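Local coordinates for kelch domain-containing protein (Colletotrichum graminicola M1.001, PDB 5C86), which probably oxidises alcohols at a copper centre, as a fungal member of the AA5 family that includes galactose oxidase and glyoxal oxidase, at residues I63-Q68 with S96-K101; S188-G193 with L257-P262; K196-Y201 with V266-L271. All blocks are in the same frame, centred on the assembly; numbering follows the deposited sequence. Where two conformers were deposited one is given.

Contact 1 of 3, residues I63-Q68 with S96-K101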
ATOM      1  N   ILE A  63     -12.698  16.798 -10.015  1.00 22.96           N
ATOM      2  CA  ILE A  63     -13.808  16.359 -10.815  1.00 25.38           C
ATOM      3  C   ILE A  63     -14.588  15.256 -10.163  1.00 26.05           C
ATOM      4  O   ILE A  63     -14.036  14.458  -9.382  1.00 23.64           O
ATOM      5  CB  ILE A  63     -13.386  15.915 -12.256  1.00 26.10           C
ATOM      6  CG1 ILE A  63     -12.640  14.582 -12.242  1.00 31.31           C
ATOM      7  CG2 ILE A  63     -12.536  17.038 -12.906  1.00 26.67           C
ATOM      8  CD1 ILE A  63     -12.038  14.145 -13.582  1.00 33.51           C
ATOM      9  N   VAL A  64     -15.856  15.125 -10.544  1.00 22.48           N
ATOM     10  CA  VAL A  64     -16.660  14.033 -10.198  1.00 23.06           C
ATOM     11  C   VAL A  64     -16.389  12.857 -11.098  1.00 25.35           C
ATOM     12  O   VAL A  64     -17.032  12.596 -12.124  1.00 24.40           O
ATOM     13  CB  VAL A  64     -18.186  14.362 -10.084  1.00 25.23           C
ATOM     14  CG1 VAL A  64     -18.951  13.093  -9.724  1.00 25.37           C
ATOM     15  CG2 VAL A  64     -18.406  15.427  -9.063  1.00 28.53           C
ATOM     16  N   GLN A  65     -15.365  12.080 -10.727  1.00 21.12           N
ATOM     17  CA  GLN A  65     -14.857  11.114 -11.676  1.00 18.80           C
ATOM     18  C   GLN A  65     -15.609   9.841 -11.528  1.00 18.30           C
ATOM     19  O   GLN A  65     -15.593   9.014 -12.420  1.00 20.58           O
ATOM     20  CB  GLN A  65     -13.337  10.854 -11.448  1.00 19.39           C
ATOM     21  CG  GLN A  65     -12.708  10.203 -12.659  1.00 18.99           C
ATOM     22  CD  GLN A  65     -11.300   9.732 -12.399  1.00 19.99           C
ATOM     23  OE1 GLN A  65     -10.733   9.997 -11.309  1.00 21.46           O
ATOM     24  NE2 GLN A  65     -10.698   9.078 -13.400  1.00 20.54           N
ATOM     25  N   ASN A  66     -16.293   9.648 -10.365  1.00 20.03           N
ATOM     26  CA  ASN A  66     -17.120   8.524 -10.166  1.00 20.01           C
ATOM     27  C   ASN A  66     -18.531   9.046  -9.822  1.00 21.52           C
ATOM     28  O   ASN A  66     -18.699   9.719  -8.827  1.00 20.51           O
ATOM     29  CB  ASN A  66     -16.614   7.628  -8.997  1.00 18.88           C
ATOM     30  CG  ASN A  66     -17.322   6.321  -8.966  1.00 19.63           C
ATOM     31  OD1 ASN A  66     -18.505   6.216  -9.357  1.00 21.14           O
ATOM     32  ND2 ASN A  66     -16.648   5.257  -8.584  1.00 18.95           N
ATOM     33  N   THR A  67     -19.477   8.759 -10.727  1.00 23.12           N
ATOM     34  CA  THR A  67     -20.845   9.324 -10.600  1.00 24.75           C
ATOM     35  C   THR A  67     -21.817   8.438  -9.891  1.00 24.20           C
ATOM     36  O   THR A  67     -22.979   8.877  -9.709  1.00 26.41           O
ATOM     37  CB  THR A  67     -21.440   9.588 -12.055  1.00 22.95           C
ATOM     38  OG1 THR A  67     -21.747   8.341 -12.738  1.00 25.58           O
ATOM     39  CG2 THR A  67     -20.546  10.521 -12.779  1.00 24.88           C
ATOM     40  N   GLN A  68     -21.449   7.214  -9.533  1.00 23.36           N
ATOM     41  CA  GLN A  68     -22.302   6.206  -8.917  1.00 23.26           C
ATOM     42  C   GLN A  68     -21.930   5.710  -7.486  1.00 24.91           C
ATOM     43  O   GLN A  68     -22.727   5.057  -6.841  1.00 27.66           O
ATOM     44  CB  GLN A  68     -22.366   4.967  -9.786  1.00 25.88           C
ATOM     45  CG  GLN A  68     -23.038   5.239 -11.156  1.00 32.97           C
ATOM     46  CD  GLN A  68     -23.263   3.994 -12.031  1.00 35.63           C
ATOM     47  OE1 GLN A  68     -23.827   2.962 -11.614  1.00 37.93           O
ATOM     48  NE2 GLN A  68     -22.793   4.083 -13.271  1.00 34.10           N
ATOM     49  N   SER A  96     -16.357  -0.364  -8.020  1.00 15.23           N
ATOM     50  CA  SER A  96     -16.005   0.424  -9.134  1.00 15.84           C
ATOM     51  C   SER A  96     -14.588   0.141  -9.660  1.00 16.64           C
ATOM     52  O   SER A  96     -13.746  -0.317  -8.866  1.00 16.54           O
ATOM     53  CB  SER A  96     -16.041   1.814  -8.826  1.00 16.24           C
ATOM     54  OG  SER A  96     -17.328   2.264  -8.359  1.00 18.76           O
ATOM     55  N   VAL A  97     -14.328   0.492 -10.919  1.00 17.00           N
ATOM     56  CA  VAL A  97     -13.044   0.207 -11.560  1.00 15.85           C
ATOM     57  C   VAL A  97     -12.593   1.417 -12.338  1.00 17.96           C
ATOM     58  O   VAL A  97     -13.389   2.083 -13.022  1.00 18.18           O
ATOM     59  CB  VAL A  97     -13.019  -1.138 -12.268  1.00 17.35           C
ATOM     60  CG1 VAL A  97     -13.940  -1.194 -13.485  1.00 18.13           C
ATOM     61  CG2 VAL A  97     -11.587  -1.470 -12.700  1.00 16.77           C
ATOM     62  N   LEU A  98     -11.313   1.807 -12.221  1.00 14.64           N
ATOM     63  CA  LEU A  98     -10.695   2.715 -13.091  1.00 16.69           C
ATOM     64  C   LEU A  98      -9.626   1.975 -13.865  1.00 17.35           C
ATOM     65  O   LEU A  98      -8.595   1.510 -13.257  1.00 18.02           O
ATOM     66  CB  LEU A  98     -10.125   3.951 -12.412  1.00 17.56           C
ATOM     67  CG  LEU A  98      -9.380   4.933 -13.284  1.00 19.04           C
ATOM     68  CD1 LEU A  98     -10.304   5.583 -14.312  1.00 20.97           C
ATOM     69  CD2 LEU A  98      -8.743   6.050 -12.504  1.00 20.10           C
ATOM     70  N   ASP A  99      -9.752   1.975 -15.187  1.00 16.95           N
ATOM     71  CA  ASP A  99      -8.774   1.330 -16.092  1.00 18.90           C
ATOM     72  C   ASP A  99      -7.992   2.436 -16.750  1.00 21.65           C
ATOM     73  O   ASP A  99      -8.524   3.196 -17.615  1.00 18.84           O
ATOM     74  CB  ASP A  99      -9.467   0.425 -17.097  1.00 21.35           C
ATOM     75  CG  ASP A  99      -8.491  -0.239 -18.118  1.00 25.10           C
ATOM     76  OD1 ASP A  99      -7.260  -0.016 -18.090  1.00 21.48           O
ATOM     77  OD2 ASP A  99      -9.037  -1.032 -18.918  1.00 29.90           O
ATOM     78  N   PHE A 100      -6.732   2.597 -16.368  1.00 21.45           N
ATOM     79  CA  PHE A 100      -5.961   3.774 -16.774  1.00 22.02           C
ATOM     80  C   PHE A 100      -5.822   3.796 -18.322  1.00 21.64           C
ATOM     81  O   PHE A 100      -5.594   4.848 -18.881  1.00 23.75           O
ATOM     82  CB  PHE A 100      -4.561   3.784 -16.107  1.00 23.40           C
ATOM     83  CG  PHE A 100      -3.665   2.692 -16.592  1.00 23.57           C
ATOM     84  CD1 PHE A 100      -3.776   1.386 -16.130  1.00 21.99           C
ATOM     85  CD2 PHE A 100      -2.710   2.951 -17.548  1.00 27.49           C
ATOM     86  CE1 PHE A 100      -3.006   0.357 -16.637  1.00 23.80           C
ATOM     87  CE2 PHE A 100      -1.874   1.949 -18.005  1.00 23.39           C
ATOM     88  CZ  PHE A 100      -2.033   0.640 -17.571  1.00 23.88           C
ATOM     89  N   LYS A 101      -5.955   2.641 -18.953  1.00 21.63           N
ATOM     90  CA  LYS A 101      -5.811   2.541 -20.411  1.00 23.55           C
ATOM     91  C   LYS A 101      -6.906   3.361 -21.095  1.00 31.19           C
ATOM     92  O   LYS A 101      -6.664   3.869 -22.202  1.00 31.63           O
ATOM     93  CB  LYS A 101      -5.846   1.069 -20.906  1.00 24.85           C
ATOM     94  CG  LYS A 101      -4.514   0.327 -20.692  1.00 24.11           C
ATOM     95  CD  LYS A 101      -3.230   1.079 -21.220  1.00 25.60           C
ATOM     96  CE  LYS A 101      -1.980   0.160 -21.341  1.00 28.55           C
ATOM     97  NZ  LYS A 101      -0.783   0.727 -22.078  1.00 26.98           N
TER

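Contact 2 of 3, residues S188-G193 with L257-P262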
ATOM      1  N   SER A 188      -3.553 -18.318  -1.094  1.00 15.19           N
ATOM      2  CA  SER A 188      -3.603 -18.091   0.302  1.00 14.12           C
ATOM      3  C   SER A 188      -3.509 -16.556   0.587  1.00 15.52           C
ATOM      4  O   SER A 188      -2.958 -15.820  -0.230  1.00 13.99           O
ATOM      5  CB  SER A 188      -2.531 -18.812   1.027  1.00 16.94           C
ATOM      6  OG  SER A 188      -1.263 -18.242   0.720  1.00 15.81           O
ATOM      7  N   VAL A 189      -3.999 -16.168   1.741  1.00 15.43           N
ATOM      8  CA  VAL A 189      -3.906 -14.793   2.263  1.00 15.05           C
ATOM      9  C   VAL A 189      -3.571 -14.890   3.717  1.00 14.78           C
ATOM     10  O   VAL A 189      -4.312 -15.529   4.493  1.00 15.78           O
ATOM     11  CB  VAL A 189      -5.149 -13.983   2.000  1.00 13.53           C
ATOM     12  CG1 VAL A 189      -5.028 -12.604   2.704  1.00 14.38           C
ATOM     13  CG2 VAL A 189      -5.462 -13.786   0.557  1.00 15.00           C
ATOM     14  N   LEU A 190      -2.479 -14.284   4.164  1.00 12.82           N
ATOM     15  CA  LEU A 190      -2.200 -14.167   5.529  1.00 13.10           C
ATOM     16  C   LEU A 190      -2.846 -12.915   6.096  1.00 14.60           C
ATOM     17  O   LEU A 190      -2.561 -11.810   5.580  1.00 13.98           O
ATOM     18  CB  LEU A 190      -0.719 -14.112   5.834  1.00 13.42           C
ATOM     19  CG  LEU A 190      -0.300 -13.892   7.273  1.00 14.47           C
ATOM     20  CD1 LEU A 190      -0.744 -15.093   8.095  1.00 15.18           C
ATOM     21  CD2 LEU A 190       1.182 -13.666   7.436  1.00 15.33           C
ATOM     22  N   GLN A 191      -3.656 -13.058   7.141  1.00 12.84           N
ATOM     23  CA  GLN A 191      -4.022 -11.893   7.980  1.00 13.03           C
ATOM     24  C   GLN A 191      -3.065 -11.768   9.087  1.00 13.88           C
ATOM     25  O   GLN A 191      -3.022 -12.566  10.012  1.00 14.51           O
ATOM     26  CB  GLN A 191      -5.451 -12.040   8.452  1.00 12.00           C
ATOM     27  CG  GLN A 191      -5.854 -11.125   9.582  1.00 12.42           C
ATOM     28  CD  GLN A 191      -5.772 -11.775  10.941  1.00 14.38           C
ATOM     29  OE1 GLN A 191      -5.912 -13.007  11.092  1.00 15.88           O
ATOM     30  NE2 GLN A 191      -5.463 -10.944  11.980  1.00 15.85           N
ATOM     31  N   ALA A 192      -2.124 -10.834   8.950  1.00 12.42           N
ATOM     32  CA  ALA A 192      -1.010 -10.631   9.825  1.00 12.19           C
ATOM     33  C   ALA A 192      -1.273  -9.817  11.076  1.00 13.37           C
ATOM     34  O   ALA A 192      -0.441  -9.719  11.956  1.00 14.06           O
ATOM     35  CB  ALA A 192       0.196 -10.087   9.027  1.00 11.81           C
ATOM     36  N   GLY A 193      -2.475  -9.277  11.105  1.00 11.62           N
ATOM     37  CA  GLY A 193      -2.885  -8.354  12.143  1.00 12.79           C
ATOM     38  C   GLY A 193      -4.101  -7.617  11.646  1.00 11.32           C
ATOM     39  O   GLY A 193      -4.654  -7.983  10.630  1.00 12.08           O
ATOM     40  N   LEU A 257       8.067 -10.677  10.338  1.00 12.28           N
ATOM     41  CA  LEU A 257       7.367 -11.940  10.135  1.00 14.17           C
ATOM     42  C   LEU A 257       8.010 -12.639   8.985  1.00 14.53           C
ATOM     43  O   LEU A 257       8.376 -11.977   7.948  1.00 13.62           O
ATOM     44  CB  LEU A 257       5.890 -11.733   9.802  1.00 13.67           C
ATOM     45  CG  LEU A 257       5.085 -10.743  10.611  1.00 17.05           C
ATOM     46  CD1 LEU A 257       3.606 -10.818  10.283  1.00 17.95           C
ATOM     47  CD2 LEU A 257       5.309 -10.629  12.053  1.00 18.92           C
ATOM     48  N   THR A 258       8.206 -13.992   9.081  1.00 13.76           N
ATOM     49  CA  THR A 258       8.764 -14.736   7.969  1.00 15.05           C
ATOM     50  C   THR A 258       7.799 -15.838   7.636  1.00 14.90           C
ATOM     51  O   THR A 258       7.497 -16.655   8.502  1.00 17.62           O
ATOM     52  CB  THR A 258      10.170 -15.327   8.332  1.00 16.62           C
ATOM     53  OG1 THR A 258      11.088 -14.304   8.737  1.00 17.80           O
ATOM     54  CG2 THR A 258      10.762 -16.041   7.139  1.00 19.53           C
ATOM     55  N   LEU A 259       7.290 -15.862   6.419  1.00 13.67           N
ATOM     56  CA  LEU A 259       6.272 -16.759   5.941  1.00 16.12           C
ATOM     57  C   LEU A 259       6.974 -17.945   5.382  1.00 19.44           C
ATOM     58  O   LEU A 259       7.923 -17.790   4.629  1.00 21.76           O
ATOM     59  CB  LEU A 259       5.397 -16.116   4.843  1.00 18.38           C
ATOM     60  CG  LEU A 259       4.267 -15.191   5.395  1.00 19.25           C
ATOM     61  CD1 LEU A 259       4.795 -14.083   6.271  1.00 21.30           C
ATOM     62  CD2 LEU A 259       3.535 -14.607   4.228  1.00 21.04           C
ATOM     63  N   GLY A 260       6.471 -19.131   5.747  1.00 22.17           N
ATOM     64  CA  GLY A 260       6.915 -20.327   5.086  1.00 26.02           C
ATOM     65  C   GLY A 260       5.799 -20.752   4.169  1.00 26.67           C
ATOM     66  O   GLY A 260       5.505 -20.062   3.195  1.00 28.43           O
ATOM     67  N   GLU A 261       5.232 -21.920   4.414  1.00 24.60           N
ATOM     68  CA  GLU A 261       4.160 -22.414   3.580  1.00 23.42           C
ATOM     69  C   GLU A 261       2.797 -21.958   4.154  1.00 20.51           C
ATOM     70  O   GLU A 261       2.677 -21.749   5.316  1.00 25.58           O
ATOM     71  CB  GLU A 261       4.236 -23.943   3.385  1.00 28.24           C
ATOM     72  CG  GLU A 261       5.404 -24.408   2.483  1.00 30.18           C
ATOM     73  CD  GLU A 261       5.494 -23.742   1.101  1.00 30.41           C
ATOM     74  OE1 GLU A 261       4.496 -23.729   0.372  1.00 33.71           O
ATOM     75  OE2 GLU A 261       6.603 -23.244   0.705  1.00 37.70           O
ATOM     76  N   PRO A 262       1.789 -21.771   3.318  1.00 21.01           N
ATOM     77  CA  PRO A 262       0.488 -21.440   3.841  1.00 22.61           C
ATOM     78  C   PRO A 262       0.022 -22.528   4.755  1.00 25.83           C
ATOM     79  O   PRO A 262       0.364 -23.699   4.547  1.00 25.47           O
ATOM     80  CB  PRO A 262      -0.430 -21.345   2.622  1.00 24.13           C
ATOM     81  CG  PRO A 262       0.420 -21.628   1.445  1.00 24.63           C
ATOM     82  CD  PRO A 262       1.773 -21.951   1.862  1.00 23.38           C
TER

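Contact 3 of 3, residues K196-Y201 with V266-L271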
ATOM      1  N   LYS A 196      -3.578  -9.578  17.436  1.00 14.41           N
ATOM      2  CA  LYS A 196      -2.404 -10.312  17.761  1.00 15.78           C
ATOM      3  C   LYS A 196      -2.514 -11.759  17.291  1.00 15.50           C
ATOM      4  O   LYS A 196      -1.468 -12.411  17.148  1.00 16.07           O
ATOM      5  CB  LYS A 196      -2.093 -10.271  19.291  1.00 17.60           C
ATOM      6  CG  LYS A 196      -3.125 -10.934  20.141  1.00 20.79           C
ATOM      7  CD  LYS A 196      -2.888 -10.449  21.571  0.80 23.96           C
ATOM      8  CE  LYS A 196      -3.848 -10.977  22.568  0.60 28.23           C
ATOM      9  NZ  LYS A 196      -3.629 -10.139  23.810  0.55 29.98           N
ATOM     10  N   LYS A 197      -3.711 -12.260  17.039  1.00 15.45           N
ATOM     11  CA  LYS A 197      -3.951 -13.567  16.446  0.59 17.91           C
ATOM     12  C   LYS A 197      -3.923 -13.469  14.929  1.00 16.26           C
ATOM     13  O   LYS A 197      -4.808 -12.833  14.331  1.00 16.36           O
ATOM     14  CB  LYS A 197      -5.314 -14.096  16.856  0.59 19.74           C
ATOM     15  CG  LYS A 197      -5.326 -14.464  18.327  0.59 23.18           C
ATOM     16  CD  LYS A 197      -6.697 -14.905  18.788  0.59 25.02           C
ATOM     17  CE  LYS A 197      -7.616 -13.772  19.154  0.59 27.00           C
ATOM     18  NZ  LYS A 197      -9.006 -13.995  18.631  0.59 30.14           N
ATOM     19  N   MET A 198      -2.880 -14.056  14.317  1.00 15.37           N
ATOM     20  CA  MET A 198      -2.767 -14.115  12.862  1.00 15.11           C
ATOM     21  C   MET A 198      -3.430 -15.373  12.314  1.00 17.51           C
ATOM     22  O   MET A 198      -3.409 -16.406  12.988  1.00 17.20           O
ATOM     23  CB  MET A 198      -1.297 -14.113  12.458  1.00 15.21           C
ATOM     24  CG  MET A 198      -0.482 -13.019  13.137  1.00 15.91           C
ATOM     25  SD  MET A 198       1.196 -12.822  12.521  1.00 17.55           S
ATOM     26  CE  MET A 198       1.973 -14.342  13.061  1.00 18.56           C
ATOM     27  N   ASN A 199      -3.923 -15.320  11.103  1.00 15.53           N
ATOM     28  CA  ASN A 199      -4.714 -16.417  10.504  1.00 16.73           C
ATOM     29  C   ASN A 199      -4.409 -16.530   9.049  1.00 17.86           C
ATOM     30  O   ASN A 199      -4.346 -15.516   8.324  1.00 17.06           O
ATOM     31  CB  ASN A 199      -6.156 -16.156  10.668  1.00 16.71           C
ATOM     32  CG  ASN A 199      -6.603 -16.246  12.133  1.00 19.80           C
ATOM     33  OD1 ASN A 199      -6.819 -17.365  12.654  1.00 20.02           O
ATOM     34  ND2 ASN A 199      -6.646 -15.145  12.817  1.00 17.47           N
ATOM     35  N   TRP A 200      -4.300 -17.774   8.579  1.00 15.44           N
ATOM     36  CA  TRP A 200      -4.310 -18.024   7.178  1.00 15.21           C
ATOM     37  C   TRP A 200      -5.696 -18.194   6.628  1.00 17.50           C
ATOM     38  O   TRP A 200      -6.520 -18.787   7.303  1.00 19.80           O
ATOM     39  CB  TRP A 200      -3.537 -19.324   6.896  1.00 14.46           C
ATOM     40  CG  TRP A 200      -2.114 -19.269   7.062  1.00 15.66           C
ATOM     41  CD1 TRP A 200      -1.376 -19.761   8.078  1.00 16.09           C
ATOM     42  CD2 TRP A 200      -1.175 -18.654   6.142  1.00 15.86           C
ATOM     43  NE1 TRP A 200      -0.043 -19.541   7.855  1.00 18.39           N
ATOM     44  CE2 TRP A 200       0.085 -18.855   6.670  1.00 16.69           C
ATOM     45  CE3 TRP A 200      -1.303 -17.975   4.927  1.00 16.30           C
ATOM     46  CZ2 TRP A 200       1.244 -18.351   6.070  1.00 17.96           C
ATOM     47  CZ3 TRP A 200      -0.115 -17.504   4.319  1.00 16.01           C
ATOM     48  CH2 TRP A 200       1.106 -17.717   4.899  1.00 16.67           C
ATOM     49  N   TYR A 201      -5.954 -17.650   5.435  1.00 15.89           N
ATOM     50  CA  TYR A 201      -7.154 -17.834   4.665  1.00 16.34           C
ATOM     51  C   TYR A 201      -6.778 -18.409   3.325  1.00 20.46           C
ATOM     52  O   TYR A 201      -5.695 -18.114   2.761  1.00 18.65           O
ATOM     53  CB  TYR A 201      -7.911 -16.557   4.434  1.00 17.96           C
ATOM     54  CG  TYR A 201      -8.535 -15.991   5.699  1.00 18.13           C
ATOM     55  CD1 TYR A 201      -9.811 -16.373   6.059  1.00 19.86           C
ATOM     56  CD2 TYR A 201      -7.864 -15.111   6.541  1.00 16.51           C
ATOM     57  CE1 TYR A 201     -10.403 -15.883   7.221  1.00 19.09           C
ATOM     58  CE2 TYR A 201      -8.446 -14.630   7.690  1.00 17.84           C
ATOM     59  CZ  TYR A 201      -9.720 -15.031   8.048  1.00 18.80           C
ATOM     60  OH  TYR A 201     -10.378 -14.553   9.180  1.00 17.39           O
ATOM     61  N   VAL A 266       3.747 -18.810  11.308  1.00 22.62           N
ATOM     62  CA  VAL A 266       4.590 -17.736  10.847  1.00 20.52           C
ATOM     63  C   VAL A 266       5.580 -17.408  11.925  1.00 18.76           C
ATOM     64  O   VAL A 266       5.212 -17.209  13.073  1.00 21.04           O
ATOM     65  CB  VAL A 266       3.686 -16.538  10.497  1.00 19.10           C
ATOM     66  CG1 VAL A 266       4.548 -15.319  10.158  1.00 19.28           C
ATOM     67  CG2 VAL A 266       2.728 -16.912   9.408  1.00 19.40           C
ATOM     68  N   GLN A 267       6.834 -17.283  11.540  1.00 18.88           N
ATOM     69  CA  GLN A 267       7.901 -16.978  12.470  1.00 20.23           C
ATOM     70  C   GLN A 267       7.928 -15.472  12.738  1.00 18.76           C
ATOM     71  O   GLN A 267       7.719 -14.672  11.794  1.00 15.96           O
ATOM     72  CB  GLN A 267       9.238 -17.524  11.967  1.00 24.05           C
ATOM     73  CG  GLN A 267       9.195 -19.070  11.779  0.75 28.67           C
ATOM     74  CD  GLN A 267       8.913 -19.864  13.054  0.60 32.47           C
ATOM     75  OE1 GLN A 267       9.140 -19.380  14.174  0.45 36.76           O
ATOM     76  NE2 GLN A 267       8.431 -21.098  12.901  0.50 35.62           N
ATOM     77  N   VAL A 268       8.080 -15.101  13.984  1.00 17.46           N
ATOM     78  CA  VAL A 268       8.052 -13.689  14.397  1.00 17.02           C
ATOM     79  C   VAL A 268       9.289 -13.308  15.166  1.00 19.83           C
ATOM     80  O   VAL A 268       9.614 -13.943  16.189  1.00 19.69           O
ATOM     81  CB  VAL A 268       6.789 -13.394  15.247  1.00 17.73           C
ATOM     82  CG1 VAL A 268       6.669 -11.924  15.650  1.00 18.89           C
ATOM     83  CG2 VAL A 268       5.537 -13.868  14.529  1.00 20.15           C
ATOM     84  N   GLN A 269       9.948 -12.276  14.714  1.00 16.20           N
ATOM     85  CA  GLN A 269      11.108 -11.709  15.379  1.00 16.04           C
ATOM     86  C   GLN A 269      10.838 -10.286  15.882  1.00 17.79           C
ATOM     87  O   GLN A 269      10.497  -9.411  15.121  1.00 16.10           O
ATOM     88  CB  GLN A 269      12.308 -11.636  14.384  1.00 18.30           C
ATOM     89  CG  GLN A 269      13.589 -11.126  15.005  1.00 20.41           C
ATOM     90  CD  GLN A 269      13.995 -12.065  16.120  1.00 26.92           C
ATOM     91  OE1 GLN A 269      14.137 -13.285  15.879  1.00 31.27           O
ATOM     92  NE2 GLN A 269      14.086 -11.545  17.353  1.00 27.70           N
ATOM     93  N   LYS A 270      10.919 -10.087  17.159  1.00 14.79           N
ATOM     94  CA  LYS A 270      10.881  -8.741  17.736  1.00 16.10           C
ATOM     95  C   LYS A 270      12.114  -7.960  17.547  1.00 15.42           C
ATOM     96  O   LYS A 270      13.255  -8.426  17.739  1.00 15.69           O
ATOM     97  CB  LYS A 270      10.520  -8.854  19.204  1.00 17.02           C
ATOM     98  CG  LYS A 270      10.256  -7.527  19.920  1.00 18.62           C
ATOM     99  CD  LYS A 270       9.685  -7.776  21.313  1.00 20.83           C
ATOM    100  CE  LYS A 270       9.382  -6.456  22.031  1.00 25.96           C
ATOM    101  NZ  LYS A 270       8.378  -5.437  21.481  1.00 24.80           N
ATOM    102  N   LEU A 271      12.008  -6.680  17.151  1.00 15.03           N
ATOM    103  CA  LEU A 271      13.087  -5.820  16.970  1.00 16.25           C
ATOM    104  C   LEU A 271      13.063  -4.804  18.140  1.00 15.26           C
ATOM    105  O   LEU A 271      12.064  -4.738  18.903  1.00 15.61           O
ATOM    106  CB  LEU A 271      12.906  -4.987  15.694  1.00 19.80           C
ATOM    107  CG  LEU A 271      12.613  -5.866  14.432  1.00 23.81           C
ATOM    108  CD1 LEU A 271      11.800  -5.154  13.380  1.00 27.14           C
ATOM    109  CD2 LEU A 271      13.992  -6.265  13.957  1.00 29.26           C
TER

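Contact 1 of 3, residues I63-Q68 with S96-K101
Asn66 swings its CG trans to the backbone N (chi1 -169°) and so presents its amide to Ser96, whose OG stands beside its own backbone N, opposite the carbonyl carbon. The pair joins two adjacent blades of the Kelch beta-propeller: strand 63-66 is the edge strand of one, strand 95-98 lies inside the next. Asn66 ND2 donates to Ser96 OG over 3.1 Å; the hydroxyl lies in the amide plane (2° out of it), and at 159° the N-H points at it fairly directly. That oxygen is also hydrogen-bonded to His69, which gives the serine a partner from each of two residues. The other end of the amide is busy too: Asn66 OD1 accepts from Gln68 N at 3.1 Å, closing an Asx turn that holds the group's rotation as the strand runs out into loop. Gln65 and Asn66 together face Thr47 as a classic beta bulge, which helps explain why two successive side chains can both head for the neighbouring blade. Gln65 reaches over as an extended chain and crosses Leu98 at about a right angle. Its polar end is held from outside the pair, OE1 by Thr49 and NE2 by the backbone oxygens of Glu104 and Ser106, so the leucine supplies packing alone. The amide nitrogen rests against the fork of that side chain, with Gln65 NE2 3.6 Å from Leu98 CD1 and 3.7 Å from Leu98 CD2.

Contact 2 of 3, residues S188-G193 with L257-P262
Two neighbouring four-stranded blades of the propeller pack face against face here: strand 188-191 is second in its blade, and 257-262 is the end of strand 254-258 with the loop that follows. The segments run in nearly opposite directions, 155° apart, so Ser188 lies by Pro262 at one end and Ala192 by Leu257 at the other. Between them the contact is carried by Leu190 and Leu259. In Leu190 a chi1 of 176° and a chi2 of 65° together turn CD2 toward the other segment, where it sits against the branched end of Leu259: Leu190 CD2 is 3.8 Å from Leu259 CD1 and 4.1 Å from Leu259 CD2. The two side chains meet at a slant, one methyl lodged against a whole isopropyl group. At the next step a single methyl pair does the work, Ala192 CB against Leu257 CD1 at 3.7 Å. Toward the loop end, Ser188 CB lies 3.7 Å from Pro262 CB, flanking the proline ring near its CB and CG. Ser188 OG also touches the ring, 3.7 Å from Pro262 CB, but its hydrogen bond goes to the backbone oxygen of Lys185. Around the loop, Trp184 NE1 bonds to Gly260 O and Lys185 forms a salt bridge with Glu261, so two polar links between the blades lie at that end. Within the pair itself the attraction is van der Waals contact, almost all between carbons, with Pro262 at the less buried end; apolar packing holds these two segments together without polar direction.

Contact 3 of 3, residues K196-Y201 with V266-L271
Trp200 NE1 is hydrogen-bonded to the backbone oxygen of Gln264, two residues before Val266, and this bond helps to hold the indole where its ring meets that valine. Across the contact Val266 CG2 lies 3.9 Å from Trp200 CZ2 and 4.1 Å from Trp200 NE1, touching the indole obliquely. With a chi1 of -49° and a bend at the thioether (chi3 -68°), Met198 delivers only its terminal methyl: CE is 3.8 Å from Val266 CB and 4.0 Å from Val266 CG1. The same methyl reaches further along to Val268, where Met198 CE and Val268 CG2 are 3.9 Å apart. One methionine methyl thus bridges two valines, one just before and one within strand 267-270, that both point toward strand 197-202, while Val266 turns its CG2 to the indole. Interblade packing of this kind joins successive blades of the propeller. Strand 197-202 is third in its blade and strand 267-270 is the edge strand of the next; Ala212 of strand 208-214 lies against Met198 and Trp200, and Leu257 of strand 254-258 touches both Met198 and Val266.

All three contacts join blades that follow one another in the seven-bladed propeller. Contact 1 comes first along the chain and stands alone, its centre 32 Å from that of contact 2 and 36 Å from that of contact 3, on the opposite side of the chain's centre. Contacts 2 and 3 lie between the same two blades; their centres are 7 Å apart, they touch, and their segments alternate in sequence. Strands 188-191 and 197-202 are neighbours in one sheet, as are 254-258 and 267-270 in the other; Val189 N to Tyr201 O, 2.8 Å, is a probable hydrogen bond. Together these two form one continuous seam. All three lie away from the copper-binding residues and pack one blade on the next.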